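Local coordinates for mitochondrial dynamics protein MID49 (Mus musculus, PDB 4WOY), which recruits the fission mediator Drp1 (DNM1L) to the mitochondrial outer membrane, regulates its GTPase activity and is required for mitochondrial fission, at residues His242-Arg247 against Ile311-Tyr316. The protein carries 1 engineered substitution. Numbering follows the deposited sequence.
Sequences HPALVR and IDDIGY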
ATOM      1  N   HIS A 242      -8.336  10.712 -14.195  1.00 69.05           N
ATOM      2  CA  HIS A 242      -9.770  10.954 -14.243  1.00 68.20           C
ATOM      3  C   HIS A 242     -10.365  11.166 -12.854  1.00 65.61           C
ATOM      4  O   HIS A 242     -10.239  10.296 -12.003  1.00 69.09           O
ATOM      5  CB  HIS A 242     -10.435   9.776 -14.923  1.00 66.46           C
ATOM      6  CG  HIS A 242     -11.314  10.156 -16.060  1.00 75.27           C
ATOM      7  ND1 HIS A 242     -12.628  10.526 -15.886  1.00 86.11           N
ATOM      8  CD2 HIS A 242     -11.073  10.215 -17.389  1.00 78.24           C
ATOM      9  CE1 HIS A 242     -13.162  10.806 -17.061  1.00 93.89           C
ATOM     10  NE2 HIS A 242     -12.239  10.621 -17.989  1.00 89.27           N
ATOM     11  N   PRO A 243     -11.072  12.290 -12.636  1.00 68.57           N
ATOM     12  CA  PRO A 243     -11.641  12.515 -11.297  1.00 66.40           C
ATOM     13  C   PRO A 243     -12.641  11.437 -10.885  1.00 71.14           C
ATOM     14  O   PRO A 243     -12.775  11.167  -9.697  1.00 76.86           O
ATOM     15  CB  PRO A 243     -12.315  13.891 -11.416  1.00 65.14           C
ATOM     16  CG  PRO A 243     -12.307  14.231 -12.869  1.00 66.85           C
ATOM     17  CD  PRO A 243     -11.181  13.488 -13.490  1.00 67.36           C
ATOM     18  N   ALA A 244     -13.335  10.841 -11.850  1.00 68.41           N
ATOM     19  CA  ALA A 244     -14.227   9.715 -11.587  1.00 61.02           C
ATOM     20  C   ALA A 244     -13.511   8.424 -11.196  1.00 58.27           C
ATOM     21  O   ALA A 244     -14.021   7.653 -10.392  1.00 62.56           O
ATOM     22  CB  ALA A 244     -15.106   9.454 -12.811  1.00 62.58           C
ATOM     23  N   LEU A 245     -12.328   8.188 -11.756  1.00 59.13           N
ATOM     24  CA  LEU A 245     -11.656   6.894 -11.604  1.00 45.74           C
ATOM     25  C   LEU A 245     -10.684   6.854 -10.449  1.00 45.04           C
ATOM     26  O   LEU A 245     -10.041   5.837 -10.223  1.00 46.62           O
ATOM     27  CB  LEU A 245     -10.899   6.549 -12.880  1.00 47.82           C
ATOM     28  CG  LEU A 245     -11.690   6.610 -14.179  1.00 52.39           C
ATOM     29  CD1 LEU A 245     -10.775   6.219 -15.338  1.00 48.77           C
ATOM     30  CD2 LEU A 245     -12.925   5.708 -14.112  1.00 54.79           C
ATOM     31  N   VAL A 246     -10.550   7.972  -9.745  1.00 55.67           N
ATOM     32  CA  VAL A 246      -9.512   8.133  -8.719  1.00 60.18           C
ATOM     33  C   VAL A 246      -9.635   7.127  -7.573  1.00 57.82           C
ATOM     34  O   VAL A 246      -8.634   6.768  -6.936  1.00 61.79           O
ATOM     35  CB  VAL A 246      -9.517   9.588  -8.171  1.00 75.12           C
ATOM     36  CG1 VAL A 246      -8.974   9.673  -6.745  1.00 79.84           C
ATOM     37  CG2 VAL A 246      -8.712  10.478  -9.098  1.00 65.64           C
ATOM     38  N   ARG A 247     -10.848   6.649  -7.319  1.00 53.43           N
ATOM     39  CA  ARG A 247     -11.047   5.661  -6.253  1.00 56.27           C
ATOM     40  C   ARG A 247     -10.422   4.300  -6.628  1.00 54.30           C
ATOM     41  O   ARG A 247     -10.064   3.501  -5.765  1.00 58.31           O
ATOM     42  CB  ARG A 247     -12.540   5.484  -5.965  1.00 56.90           C
ATOM     43  CG  ARG A 247     -13.194   6.599  -5.159  1.00 64.17           C
ATOM     44  CD  ARG A 247     -12.778   6.596  -3.706  1.00 74.64           C
ATOM     45  NE  ARG A 247     -13.031   5.323  -3.026  1.00 82.40           N
ATOM     46  CZ  ARG A 247     -14.205   4.952  -2.523  1.00 79.89           C
ATOM     47  NH1 ARG A 247     -15.258   5.739  -2.646  1.00 84.04           N
ATOM     48  NH2 ARG A 247     -14.332   3.788  -1.904  1.00 75.32           N
ATOM     49  N   ILE A 311     -20.032   3.338  -8.532  1.00 66.59           N
ATOM     50  CA  ILE A 311     -19.829   2.257  -9.474  1.00 63.14           C
ATOM     51  C   ILE A 311     -20.412   2.573 -10.844  1.00 63.35           C
ATOM     52  O   ILE A 311     -19.760   2.396 -11.869  1.00 67.22           O
ATOM     53  CB  ILE A 311     -20.466   0.974  -8.937  1.00 61.80           C
ATOM     54  CG1 ILE A 311     -19.611   0.410  -7.803  1.00 58.88           C
ATOM     55  CG2 ILE A 311     -20.643  -0.034 -10.036  1.00 62.75           C
ATOM     56  CD1 ILE A 311     -20.221  -0.777  -7.125  1.00 57.72           C
ATOM     57  N   ASP A 312     -21.630   3.085 -10.851  1.00 64.25           N
ATOM     58  CA  ASP A 312     -22.312   3.409 -12.090  1.00 63.72           C
ATOM     59  C   ASP A 312     -21.550   4.504 -12.823  1.00 63.00           C
ATOM     60  O   ASP A 312     -21.470   4.517 -14.049  1.00 58.11           O
ATOM     61  CB  ASP A 312     -23.754   3.842 -11.817  1.00 65.49           C
ATOM     62  CG  ASP A 312     -24.641   2.685 -11.389  1.00 80.06           C
ATOM     63  OD1 ASP A 312     -24.261   1.509 -11.616  1.00 77.15           O
ATOM     64  OD2 ASP A 312     -25.733   2.952 -10.840  1.00 90.60           O
ATOM     65  N   ASP A 313     -20.970   5.416 -12.058  1.00 60.19           N
ATOM     66  CA  ASP A 313     -20.289   6.556 -12.642  1.00 68.60           C
ATOM     67  C   ASP A 313     -18.955   6.131 -13.260  1.00 66.22           C
ATOM     68  O   ASP A 313     -18.600   6.566 -14.355  1.00 67.95           O
ATOM     69  CB  ASP A 313     -20.072   7.639 -11.578  1.00 74.39           C
ATOM     70  CG  ASP A 313     -19.977   9.023 -12.168  1.00 87.82           C
ATOM     71  OD1 ASP A 313     -18.880   9.395 -12.631  1.00 92.46           O
ATOM     72  OD2 ASP A 313     -21.000   9.737 -12.174  1.00 95.64           O
ATOM     73  N   ILE A 314     -18.221   5.292 -12.537  1.00 63.84           N
ATOM     74  CA  ILE A 314     -16.962   4.737 -13.016  1.00 58.30           C
ATOM     75  C   ILE A 314     -17.191   3.920 -14.288  1.00 58.99           C
ATOM     76  O   ILE A 314     -16.392   3.950 -15.221  1.00 59.72           O
ATOM     77  CB  ILE A 314     -16.300   3.851 -11.927  1.00 55.42           C
ATOM     78  CG1 ILE A 314     -16.009   4.676 -10.668  1.00 51.85           C
ATOM     79  CG2 ILE A 314     -15.044   3.209 -12.467  1.00 64.68           C
ATOM     80  CD1 ILE A 314     -15.473   3.889  -9.494  1.00 47.78           C
ATOM     81  N   GLY A 315     -18.314   3.213 -14.319  1.00 60.86           N
ATOM     82  CA  GLY A 315     -18.663   2.358 -15.430  1.00 52.67           C
ATOM     83  C   GLY A 315     -18.788   3.150 -16.709  1.00 64.83           C
ATOM     84  O   GLY A 315     -18.277   2.740 -17.755  1.00 71.48           O
ATOM     85  N   TYR A 316     -19.464   4.289 -16.641  1.00 64.28           N
ATOM     86  CA  TYR A 316     -19.711   5.045 -17.855  1.00 72.60           C
ATOM     87  C   TYR A 316     -18.474   5.773 -18.332  1.00 64.96           C
ATOM     88  O   TYR A 316     -18.387   6.100 -19.508  1.00 70.46           O
ATOM     89  CB  TYR A 316     -20.874   6.029 -17.681  1.00 87.51           C
ATOM     90  CG  TYR A 316     -22.206   5.418 -18.055  1.00104.04           C
ATOM     91  CD1 TYR A 316     -22.325   4.041 -18.282  1.00110.44           C
ATOM     92  CD2 TYR A 316     -23.332   6.213 -18.246  1.00110.05           C
ATOM     93  CE1 TYR A 316     -23.534   3.467 -18.652  1.00110.45           C
ATOM     94  CE2 TYR A 316     -24.551   5.650 -18.617  1.00118.13           C
ATOM     95  CZ  TYR A 316     -24.645   4.276 -18.817  1.00118.75           C
ATOM     96  OH  TYR A 316     -25.850   3.716 -19.186  1.00124.23           O
TER
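I314 lies alongside A244 and L245, and its two branches meet different partners. From CB, the short branch ends in CG2, which meets the methyl CD2 of L245 at 3.7 Å. The longer branch leaves CB beside the backbone N (chi1 -60°), which leaves CG2 anti to that N, and runs along the other partner: its CG1 is 3.6 Å from the carbonyl O of A244, and its tip CD1 is still 4.1 Å from that same oxygen. The side chain thus lies against a methyl on one branch and a peptide carbonyl on the other. L245 slants across it, and the CD2 of L245 also lies 4.0 Å from the backbone O of I314. At the more open margin, the carboxylate end of D313 comes near the loop, where OD1 stands 3.8 Å from CB of A244, a van der Waals contact. Joined here, within the Mab-21 HhH/H2TH-like region of the predicted cytoplasmic part, are the loop between helices 228-241 and 250-261 and the helix 308-317. V317, further along the same helix, also touches A244 and L245, while L287 of helix 272-288 and F306 pack on I314.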